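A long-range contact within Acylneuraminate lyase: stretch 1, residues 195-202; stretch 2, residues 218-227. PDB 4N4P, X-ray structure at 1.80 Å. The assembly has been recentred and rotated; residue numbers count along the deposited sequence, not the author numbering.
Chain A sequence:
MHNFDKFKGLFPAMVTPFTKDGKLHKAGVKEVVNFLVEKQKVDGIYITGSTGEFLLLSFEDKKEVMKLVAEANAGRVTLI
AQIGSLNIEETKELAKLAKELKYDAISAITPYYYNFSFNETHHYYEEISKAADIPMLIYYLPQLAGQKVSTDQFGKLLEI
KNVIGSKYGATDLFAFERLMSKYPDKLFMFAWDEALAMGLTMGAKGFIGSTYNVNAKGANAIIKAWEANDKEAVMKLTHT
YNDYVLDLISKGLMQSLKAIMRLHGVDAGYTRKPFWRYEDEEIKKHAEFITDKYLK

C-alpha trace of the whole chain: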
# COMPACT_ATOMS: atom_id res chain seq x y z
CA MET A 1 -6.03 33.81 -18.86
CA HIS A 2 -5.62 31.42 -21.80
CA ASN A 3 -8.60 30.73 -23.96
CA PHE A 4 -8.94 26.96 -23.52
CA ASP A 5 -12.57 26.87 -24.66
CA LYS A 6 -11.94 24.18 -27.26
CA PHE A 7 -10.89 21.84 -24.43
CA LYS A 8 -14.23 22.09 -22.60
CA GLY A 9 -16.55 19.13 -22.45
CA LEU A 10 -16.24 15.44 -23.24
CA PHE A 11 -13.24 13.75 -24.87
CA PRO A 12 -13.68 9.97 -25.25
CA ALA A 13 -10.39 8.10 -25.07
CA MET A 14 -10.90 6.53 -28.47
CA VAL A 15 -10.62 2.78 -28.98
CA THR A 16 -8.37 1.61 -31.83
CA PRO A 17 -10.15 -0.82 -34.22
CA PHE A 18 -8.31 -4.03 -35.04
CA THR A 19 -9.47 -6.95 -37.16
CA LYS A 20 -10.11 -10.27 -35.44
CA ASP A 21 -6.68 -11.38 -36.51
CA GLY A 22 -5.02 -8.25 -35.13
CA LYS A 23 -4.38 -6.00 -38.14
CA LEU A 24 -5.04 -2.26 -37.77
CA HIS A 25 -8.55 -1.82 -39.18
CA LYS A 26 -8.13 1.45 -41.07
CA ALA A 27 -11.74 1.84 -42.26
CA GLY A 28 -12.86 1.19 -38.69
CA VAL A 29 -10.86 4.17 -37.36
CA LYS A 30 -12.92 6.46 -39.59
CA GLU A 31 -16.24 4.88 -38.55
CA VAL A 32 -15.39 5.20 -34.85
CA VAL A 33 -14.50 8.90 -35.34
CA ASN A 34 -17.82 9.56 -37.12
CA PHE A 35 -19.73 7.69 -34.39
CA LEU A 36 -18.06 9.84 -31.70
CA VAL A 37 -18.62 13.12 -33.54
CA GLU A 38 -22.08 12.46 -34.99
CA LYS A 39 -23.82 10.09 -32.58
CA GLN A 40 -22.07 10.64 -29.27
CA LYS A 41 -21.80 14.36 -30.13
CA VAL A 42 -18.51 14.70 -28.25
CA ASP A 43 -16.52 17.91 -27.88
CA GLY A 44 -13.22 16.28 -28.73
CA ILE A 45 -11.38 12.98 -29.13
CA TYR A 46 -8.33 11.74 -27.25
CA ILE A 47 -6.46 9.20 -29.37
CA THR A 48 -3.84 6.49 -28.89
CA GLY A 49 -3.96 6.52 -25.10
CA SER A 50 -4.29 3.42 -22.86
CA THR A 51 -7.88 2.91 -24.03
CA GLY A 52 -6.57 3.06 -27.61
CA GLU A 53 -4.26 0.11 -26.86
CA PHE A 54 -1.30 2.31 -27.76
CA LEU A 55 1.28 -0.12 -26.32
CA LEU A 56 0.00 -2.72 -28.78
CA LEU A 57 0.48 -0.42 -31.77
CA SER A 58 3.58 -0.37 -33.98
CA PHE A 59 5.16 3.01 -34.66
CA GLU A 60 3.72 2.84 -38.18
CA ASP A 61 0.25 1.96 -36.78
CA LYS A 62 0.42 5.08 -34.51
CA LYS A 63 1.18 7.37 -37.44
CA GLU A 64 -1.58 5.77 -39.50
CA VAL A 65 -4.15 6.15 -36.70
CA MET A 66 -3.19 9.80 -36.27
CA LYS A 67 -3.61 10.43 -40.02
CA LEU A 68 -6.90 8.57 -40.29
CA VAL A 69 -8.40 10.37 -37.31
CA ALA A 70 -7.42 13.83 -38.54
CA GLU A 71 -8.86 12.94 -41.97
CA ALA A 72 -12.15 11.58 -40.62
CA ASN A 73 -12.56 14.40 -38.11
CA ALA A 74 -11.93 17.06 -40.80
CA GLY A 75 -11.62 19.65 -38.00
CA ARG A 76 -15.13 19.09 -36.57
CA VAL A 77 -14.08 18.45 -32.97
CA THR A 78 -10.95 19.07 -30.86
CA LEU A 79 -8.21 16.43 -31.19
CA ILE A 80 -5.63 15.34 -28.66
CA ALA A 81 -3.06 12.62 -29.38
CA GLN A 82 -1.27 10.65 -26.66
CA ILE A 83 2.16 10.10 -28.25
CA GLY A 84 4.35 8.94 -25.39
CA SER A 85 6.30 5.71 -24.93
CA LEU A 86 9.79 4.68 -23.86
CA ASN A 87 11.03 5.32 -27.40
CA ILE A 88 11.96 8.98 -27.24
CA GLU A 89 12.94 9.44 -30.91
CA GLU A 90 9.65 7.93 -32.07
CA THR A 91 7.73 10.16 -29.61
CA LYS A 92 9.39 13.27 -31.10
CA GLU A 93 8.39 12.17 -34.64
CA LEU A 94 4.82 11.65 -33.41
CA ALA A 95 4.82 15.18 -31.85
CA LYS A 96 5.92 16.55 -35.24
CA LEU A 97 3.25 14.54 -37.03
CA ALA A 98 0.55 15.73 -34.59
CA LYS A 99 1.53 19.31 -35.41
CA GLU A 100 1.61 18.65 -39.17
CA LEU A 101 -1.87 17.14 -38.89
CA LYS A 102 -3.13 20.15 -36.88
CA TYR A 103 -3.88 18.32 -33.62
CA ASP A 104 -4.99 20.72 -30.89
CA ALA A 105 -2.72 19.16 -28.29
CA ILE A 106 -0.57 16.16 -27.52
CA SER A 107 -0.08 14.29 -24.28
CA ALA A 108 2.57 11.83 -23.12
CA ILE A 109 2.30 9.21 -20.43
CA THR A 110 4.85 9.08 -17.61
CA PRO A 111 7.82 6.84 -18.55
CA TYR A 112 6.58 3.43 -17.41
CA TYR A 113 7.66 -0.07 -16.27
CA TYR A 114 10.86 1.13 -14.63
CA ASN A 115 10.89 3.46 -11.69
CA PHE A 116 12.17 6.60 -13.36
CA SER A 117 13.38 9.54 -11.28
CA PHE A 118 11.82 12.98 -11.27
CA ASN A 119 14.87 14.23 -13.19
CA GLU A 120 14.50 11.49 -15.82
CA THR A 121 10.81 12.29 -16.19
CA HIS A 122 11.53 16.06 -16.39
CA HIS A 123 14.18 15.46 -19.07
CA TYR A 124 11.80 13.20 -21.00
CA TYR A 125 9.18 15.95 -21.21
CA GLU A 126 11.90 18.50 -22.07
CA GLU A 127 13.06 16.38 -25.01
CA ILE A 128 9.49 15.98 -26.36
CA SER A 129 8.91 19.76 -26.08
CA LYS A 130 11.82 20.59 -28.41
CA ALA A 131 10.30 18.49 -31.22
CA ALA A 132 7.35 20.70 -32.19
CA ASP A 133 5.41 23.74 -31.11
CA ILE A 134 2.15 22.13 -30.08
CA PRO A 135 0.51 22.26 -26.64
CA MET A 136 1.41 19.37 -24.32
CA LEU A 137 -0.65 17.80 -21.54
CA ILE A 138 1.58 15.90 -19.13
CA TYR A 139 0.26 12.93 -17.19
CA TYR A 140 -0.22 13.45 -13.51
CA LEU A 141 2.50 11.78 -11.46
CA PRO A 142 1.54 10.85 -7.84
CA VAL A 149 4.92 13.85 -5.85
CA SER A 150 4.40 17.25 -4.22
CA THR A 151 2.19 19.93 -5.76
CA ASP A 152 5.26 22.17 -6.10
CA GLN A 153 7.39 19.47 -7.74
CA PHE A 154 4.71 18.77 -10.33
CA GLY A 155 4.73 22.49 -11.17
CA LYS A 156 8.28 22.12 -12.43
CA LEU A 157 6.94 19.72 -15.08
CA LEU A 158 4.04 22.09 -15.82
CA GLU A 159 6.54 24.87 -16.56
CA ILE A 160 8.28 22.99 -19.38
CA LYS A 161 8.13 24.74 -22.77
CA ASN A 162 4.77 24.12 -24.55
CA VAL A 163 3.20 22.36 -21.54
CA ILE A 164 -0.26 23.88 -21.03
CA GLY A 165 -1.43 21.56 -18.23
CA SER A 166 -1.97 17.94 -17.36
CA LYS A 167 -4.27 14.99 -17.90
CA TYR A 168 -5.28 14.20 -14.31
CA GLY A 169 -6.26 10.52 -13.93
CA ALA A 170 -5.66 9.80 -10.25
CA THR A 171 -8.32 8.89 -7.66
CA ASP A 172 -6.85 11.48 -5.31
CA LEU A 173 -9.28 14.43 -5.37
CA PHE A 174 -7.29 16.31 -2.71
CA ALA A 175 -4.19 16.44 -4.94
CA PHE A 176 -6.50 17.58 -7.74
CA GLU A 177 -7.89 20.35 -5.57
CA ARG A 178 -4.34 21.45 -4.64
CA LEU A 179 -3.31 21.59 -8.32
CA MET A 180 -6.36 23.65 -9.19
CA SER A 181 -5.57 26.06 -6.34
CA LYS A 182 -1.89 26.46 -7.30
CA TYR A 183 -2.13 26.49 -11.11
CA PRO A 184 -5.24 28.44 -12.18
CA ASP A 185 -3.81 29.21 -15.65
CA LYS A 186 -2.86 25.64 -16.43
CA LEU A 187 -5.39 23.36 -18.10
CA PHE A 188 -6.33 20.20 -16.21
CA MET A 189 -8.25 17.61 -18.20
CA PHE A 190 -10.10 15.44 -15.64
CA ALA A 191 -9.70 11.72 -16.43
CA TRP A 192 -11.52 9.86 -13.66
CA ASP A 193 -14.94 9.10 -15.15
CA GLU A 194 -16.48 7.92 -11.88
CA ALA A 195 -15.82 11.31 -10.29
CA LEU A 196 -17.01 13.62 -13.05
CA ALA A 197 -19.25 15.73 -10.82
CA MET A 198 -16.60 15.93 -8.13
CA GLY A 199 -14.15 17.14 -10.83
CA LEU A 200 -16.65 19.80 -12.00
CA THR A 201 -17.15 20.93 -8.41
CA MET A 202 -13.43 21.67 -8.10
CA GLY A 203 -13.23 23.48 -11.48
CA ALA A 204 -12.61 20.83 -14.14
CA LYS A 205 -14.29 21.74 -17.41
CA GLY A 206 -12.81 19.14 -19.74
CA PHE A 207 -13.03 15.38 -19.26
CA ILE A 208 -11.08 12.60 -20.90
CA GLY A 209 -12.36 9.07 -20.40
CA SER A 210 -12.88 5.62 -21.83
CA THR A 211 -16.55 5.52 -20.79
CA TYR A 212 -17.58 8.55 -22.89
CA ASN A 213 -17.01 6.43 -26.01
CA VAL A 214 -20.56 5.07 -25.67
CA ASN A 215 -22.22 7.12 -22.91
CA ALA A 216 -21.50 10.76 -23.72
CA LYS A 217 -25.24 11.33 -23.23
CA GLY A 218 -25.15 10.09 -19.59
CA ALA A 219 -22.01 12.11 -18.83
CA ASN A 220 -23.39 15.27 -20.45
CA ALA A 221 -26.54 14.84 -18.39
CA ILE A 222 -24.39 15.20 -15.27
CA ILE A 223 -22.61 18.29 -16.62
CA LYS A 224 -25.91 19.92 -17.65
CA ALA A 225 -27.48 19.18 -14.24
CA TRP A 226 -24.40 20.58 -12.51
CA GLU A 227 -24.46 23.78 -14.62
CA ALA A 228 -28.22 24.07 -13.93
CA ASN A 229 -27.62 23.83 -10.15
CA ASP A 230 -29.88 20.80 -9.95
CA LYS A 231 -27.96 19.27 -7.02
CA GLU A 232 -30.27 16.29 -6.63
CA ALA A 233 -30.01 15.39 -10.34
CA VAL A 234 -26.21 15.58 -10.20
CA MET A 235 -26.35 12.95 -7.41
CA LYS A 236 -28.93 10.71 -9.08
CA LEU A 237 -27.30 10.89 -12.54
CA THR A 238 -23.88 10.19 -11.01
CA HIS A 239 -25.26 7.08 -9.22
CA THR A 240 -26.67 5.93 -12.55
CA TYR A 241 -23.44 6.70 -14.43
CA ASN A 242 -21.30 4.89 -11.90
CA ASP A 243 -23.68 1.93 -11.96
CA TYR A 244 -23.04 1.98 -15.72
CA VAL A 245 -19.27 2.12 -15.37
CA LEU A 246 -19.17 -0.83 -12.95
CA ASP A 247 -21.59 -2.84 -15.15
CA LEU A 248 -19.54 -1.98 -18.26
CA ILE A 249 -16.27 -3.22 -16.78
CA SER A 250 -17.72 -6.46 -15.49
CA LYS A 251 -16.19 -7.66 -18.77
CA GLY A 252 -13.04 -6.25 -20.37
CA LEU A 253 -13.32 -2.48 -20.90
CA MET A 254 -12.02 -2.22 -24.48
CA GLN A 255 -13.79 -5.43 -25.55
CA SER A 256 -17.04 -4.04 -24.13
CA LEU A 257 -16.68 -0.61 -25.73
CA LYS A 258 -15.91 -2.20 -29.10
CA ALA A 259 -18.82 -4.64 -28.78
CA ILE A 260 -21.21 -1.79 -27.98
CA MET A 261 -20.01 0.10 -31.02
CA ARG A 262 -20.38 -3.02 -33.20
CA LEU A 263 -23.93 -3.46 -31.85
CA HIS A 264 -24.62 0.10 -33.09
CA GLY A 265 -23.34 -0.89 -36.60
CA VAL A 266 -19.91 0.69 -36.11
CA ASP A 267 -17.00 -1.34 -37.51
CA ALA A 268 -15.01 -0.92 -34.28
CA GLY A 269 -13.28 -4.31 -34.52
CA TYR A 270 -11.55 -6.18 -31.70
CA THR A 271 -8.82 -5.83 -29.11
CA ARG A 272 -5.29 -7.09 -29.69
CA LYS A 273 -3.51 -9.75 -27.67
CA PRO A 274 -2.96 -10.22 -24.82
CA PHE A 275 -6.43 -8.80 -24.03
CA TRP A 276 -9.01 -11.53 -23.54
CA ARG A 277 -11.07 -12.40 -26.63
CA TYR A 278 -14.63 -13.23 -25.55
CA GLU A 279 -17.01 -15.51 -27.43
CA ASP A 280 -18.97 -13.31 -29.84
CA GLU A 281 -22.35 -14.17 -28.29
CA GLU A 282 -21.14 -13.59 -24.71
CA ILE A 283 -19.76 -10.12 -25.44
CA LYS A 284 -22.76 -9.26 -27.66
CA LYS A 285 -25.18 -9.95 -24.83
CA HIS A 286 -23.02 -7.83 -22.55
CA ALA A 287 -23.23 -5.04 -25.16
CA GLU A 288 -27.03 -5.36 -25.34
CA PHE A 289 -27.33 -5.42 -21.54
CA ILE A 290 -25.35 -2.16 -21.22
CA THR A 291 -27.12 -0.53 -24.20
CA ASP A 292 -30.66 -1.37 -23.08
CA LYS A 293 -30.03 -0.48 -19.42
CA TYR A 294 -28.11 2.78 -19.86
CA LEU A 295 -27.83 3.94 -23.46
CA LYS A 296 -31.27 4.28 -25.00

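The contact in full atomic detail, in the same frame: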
# COMPACT_ATOMS: atom_id res chain seq x y z
N ALA A 195 -15.82 10.16 -11.18
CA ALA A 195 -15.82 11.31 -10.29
C ALA A 195 -16.08 12.59 -11.03
O ALA A 195 -15.67 13.67 -10.57
CB ALA A 195 -14.51 11.38 -9.53
N LEU A 196 -16.76 12.48 -12.17
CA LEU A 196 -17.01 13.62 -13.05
C LEU A 196 -17.53 14.84 -12.29
O LEU A 196 -16.98 15.96 -12.41
CB LEU A 196 -18.00 13.21 -14.17
CG LEU A 196 -17.99 14.12 -15.42
CD1 LEU A 196 -18.61 13.39 -16.62
CD2 LEU A 196 -18.74 15.42 -15.21
N ALA A 197 -18.60 14.63 -11.53
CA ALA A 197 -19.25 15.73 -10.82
C ALA A 197 -18.36 16.30 -9.72
O ALA A 197 -18.38 17.49 -9.45
CB ALA A 197 -20.58 15.28 -10.24
N MET A 198 -17.54 15.45 -9.12
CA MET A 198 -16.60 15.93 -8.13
C MET A 198 -15.52 16.80 -8.82
O MET A 198 -15.11 17.84 -8.28
CB MET A 198 -16.08 14.77 -7.29
CG MET A 198 -17.15 14.31 -6.19
SD MET A 198 -16.46 12.89 -5.44
CE MET A 198 -17.89 12.16 -4.61
N GLY A 199 -15.07 16.36 -10.00
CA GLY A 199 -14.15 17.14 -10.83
C GLY A 199 -14.75 18.51 -11.19
O GLY A 199 -14.08 19.55 -11.02
N LEU A 200 -15.98 18.53 -11.70
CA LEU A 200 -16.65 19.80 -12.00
C LEU A 200 -16.68 20.73 -10.80
O LEU A 200 -16.42 21.93 -10.92
CB LEU A 200 -18.10 19.57 -12.42
CG LEU A 200 -18.38 19.02 -13.82
CD1 LEU A 200 -19.80 18.52 -13.78
CD2 LEU A 200 -18.16 20.06 -14.93
N THR A 201 -17.03 20.17 -9.65
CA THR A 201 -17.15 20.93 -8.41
C THR A 201 -15.84 21.62 -8.03
O THR A 201 -15.85 22.70 -7.46
CB THR A 201 -17.69 20.04 -7.28
OG1 THR A 201 -19.01 19.59 -7.65
CG2 THR A 201 -17.80 20.85 -5.96
N MET A 202 -14.70 21.02 -8.37
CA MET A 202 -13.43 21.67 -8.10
C MET A 202 -12.83 22.41 -9.32
O MET A 202 -11.66 22.82 -9.29
CB MET A 202 -12.45 20.70 -7.42
CG MET A 202 -11.46 21.42 -6.45
SD MET A 202 -12.20 22.72 -5.41
CE MET A 202 -13.63 21.94 -4.62
N GLY A 218 -25.02 10.27 -21.05
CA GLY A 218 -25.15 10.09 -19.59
C GLY A 218 -24.19 11.00 -18.86
O GLY A 218 -24.54 11.58 -17.82
N ALA A 219 -23.01 11.20 -19.44
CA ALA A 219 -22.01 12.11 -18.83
C ALA A 219 -22.41 13.58 -19.01
O ALA A 219 -22.34 14.39 -18.04
CB ALA A 219 -20.61 11.84 -19.42
N ASN A 220 -22.88 13.92 -20.21
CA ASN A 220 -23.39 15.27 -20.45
C ASN A 220 -24.57 15.59 -19.56
O ASN A 220 -24.71 16.74 -19.15
CB ASN A 220 -23.77 15.49 -21.93
CG ASN A 220 -22.58 15.89 -22.77
OD1 ASN A 220 -22.41 15.42 -23.92
ND2 ASN A 220 -21.75 16.75 -22.23
N ALA A 221 -25.38 14.59 -19.23
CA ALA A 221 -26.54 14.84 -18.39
C ALA A 221 -26.07 15.34 -17.03
O ALA A 221 -26.69 16.24 -16.44
CB ALA A 221 -27.44 13.58 -18.25
N ILE A 222 -24.97 14.78 -16.56
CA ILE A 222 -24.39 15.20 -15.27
C ILE A 222 -23.88 16.65 -15.37
O ILE A 222 -24.18 17.49 -14.52
CB ILE A 222 -23.25 14.27 -14.80
CG1 ILE A 222 -23.79 12.87 -14.48
CG2 ILE A 222 -22.55 14.83 -13.56
CD1 ILE A 222 -22.68 11.83 -14.48
N ILE A 223 -23.15 16.94 -16.43
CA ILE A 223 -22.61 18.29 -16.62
C ILE A 223 -23.75 19.30 -16.70
O ILE A 223 -23.71 20.35 -16.04
CB ILE A 223 -21.74 18.38 -17.89
CG1 ILE A 223 -20.50 17.48 -17.73
CG2 ILE A 223 -21.35 19.88 -18.15
CD1 ILE A 223 -19.65 17.31 -18.99
N LYS A 224 -24.77 18.98 -17.49
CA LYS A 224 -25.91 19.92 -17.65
C LYS A 224 -26.64 20.13 -16.32
O LYS A 224 -26.98 21.27 -15.97
CB LYS A 224 -26.86 19.48 -18.76
CG LYS A 224 -26.20 19.45 -20.16
CD LYS A 224 -25.43 20.75 -20.52
CE LYS A 224 -26.34 21.80 -21.14
NZ LYS A 224 -25.63 22.72 -22.11
N ALA A 225 -26.86 19.06 -15.57
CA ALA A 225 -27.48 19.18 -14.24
C ALA A 225 -26.64 20.02 -13.29
O ALA A 225 -27.17 20.84 -12.52
CB ALA A 225 -27.76 17.76 -13.63
N TRP A 226 -25.32 19.83 -13.34
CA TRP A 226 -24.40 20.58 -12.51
C TRP A 226 -24.46 22.05 -12.88
O TRP A 226 -24.60 22.89 -11.99
CB TRP A 226 -22.96 20.03 -12.65
CG TRP A 226 -22.01 20.66 -11.72
CD1 TRP A 226 -21.77 20.32 -10.40
CD2 TRP A 226 -21.18 21.78 -12.00
NE1 TRP A 226 -20.81 21.15 -9.87
CE2 TRP A 226 -20.43 22.05 -10.83
CE3 TRP A 226 -20.97 22.56 -13.14
CZ2 TRP A 226 -19.51 23.10 -10.76
CZ3 TRP A 226 -20.05 23.60 -13.07
CH2 TRP A 226 -19.33 23.86 -11.88
N GLU A 227 -24.38 22.37 -14.18
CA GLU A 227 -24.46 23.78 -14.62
C GLU A 227 -25.80 24.41 -14.26
O GLU A 227 -25.87 25.62 -13.99
CB GLU A 227 -24.22 23.89 -16.15
CG GLU A 227 -22.81 23.51 -16.55
CD GLU A 227 -22.61 23.48 -18.05
OE1 GLU A 227 -23.63 23.42 -18.77
OE2 GLU A 227 -21.45 23.49 -18.50

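Leu 200 lies at the apolar centre of the contact, reaching across with CD1, which lies 4.1 Å from CG1 of Ile 223 and 3.7 Å from CB of Trp 226, so that a single methyl group touches residues nearly one turn apart on the partner helix. CB of Leu 200 sits over one face of the indole, 3.8 Å from the centroid of the five-membered ring of Trp 226 and only 14° off the ring normal, a CH-pi arrangement. Leu 196 and Leu 200, one helical turn apart, both direct their CA-to-CB bonds toward the second helix. The two helices, residues 196-201 and residues 218-227 of a helix that begins earlier in the chain, run in broadly the same direction, their axes inclined by 36° and approaching to 10.1 Å, and they meet largely through apolar side chains, the indole of Trp 226 among them.

Toward the start of both stretches, the two methyls of Leu 196 diverge. CD2 of Leu 196 packs 3.7 Å from CG1 of Ile 223 and 4.2 Å from CG2 of Ile 222, whereas CD1 of Leu 196 meets CB of Ala 219 at 3.8 Å. At Ala 197 the backbones come near each other, CA of Ala 197 lying 6.8 Å from CA of Ile 222, and CB of Ala 197 rests 3.9 Å from CG2 of Ile 222.

The polar edge is formed around the indole nitrogen. Trp 226 NE1 donates a hydrogen bond to Thr 201 OG1 at 3.3 Å, its N-H...O angle of 136° showing that the approach is far from linear. OG1 of Thr 201 in turn donates a hydrogen bond to O of Ala 197, 2.8 Å away. The hydroxyl thus links the indole to the backbone of the first helix, accepting from one and donating to the other. Nearby, the carbonyl O of Leu 200 lies 3.3 Å from CZ2 of Trp 226.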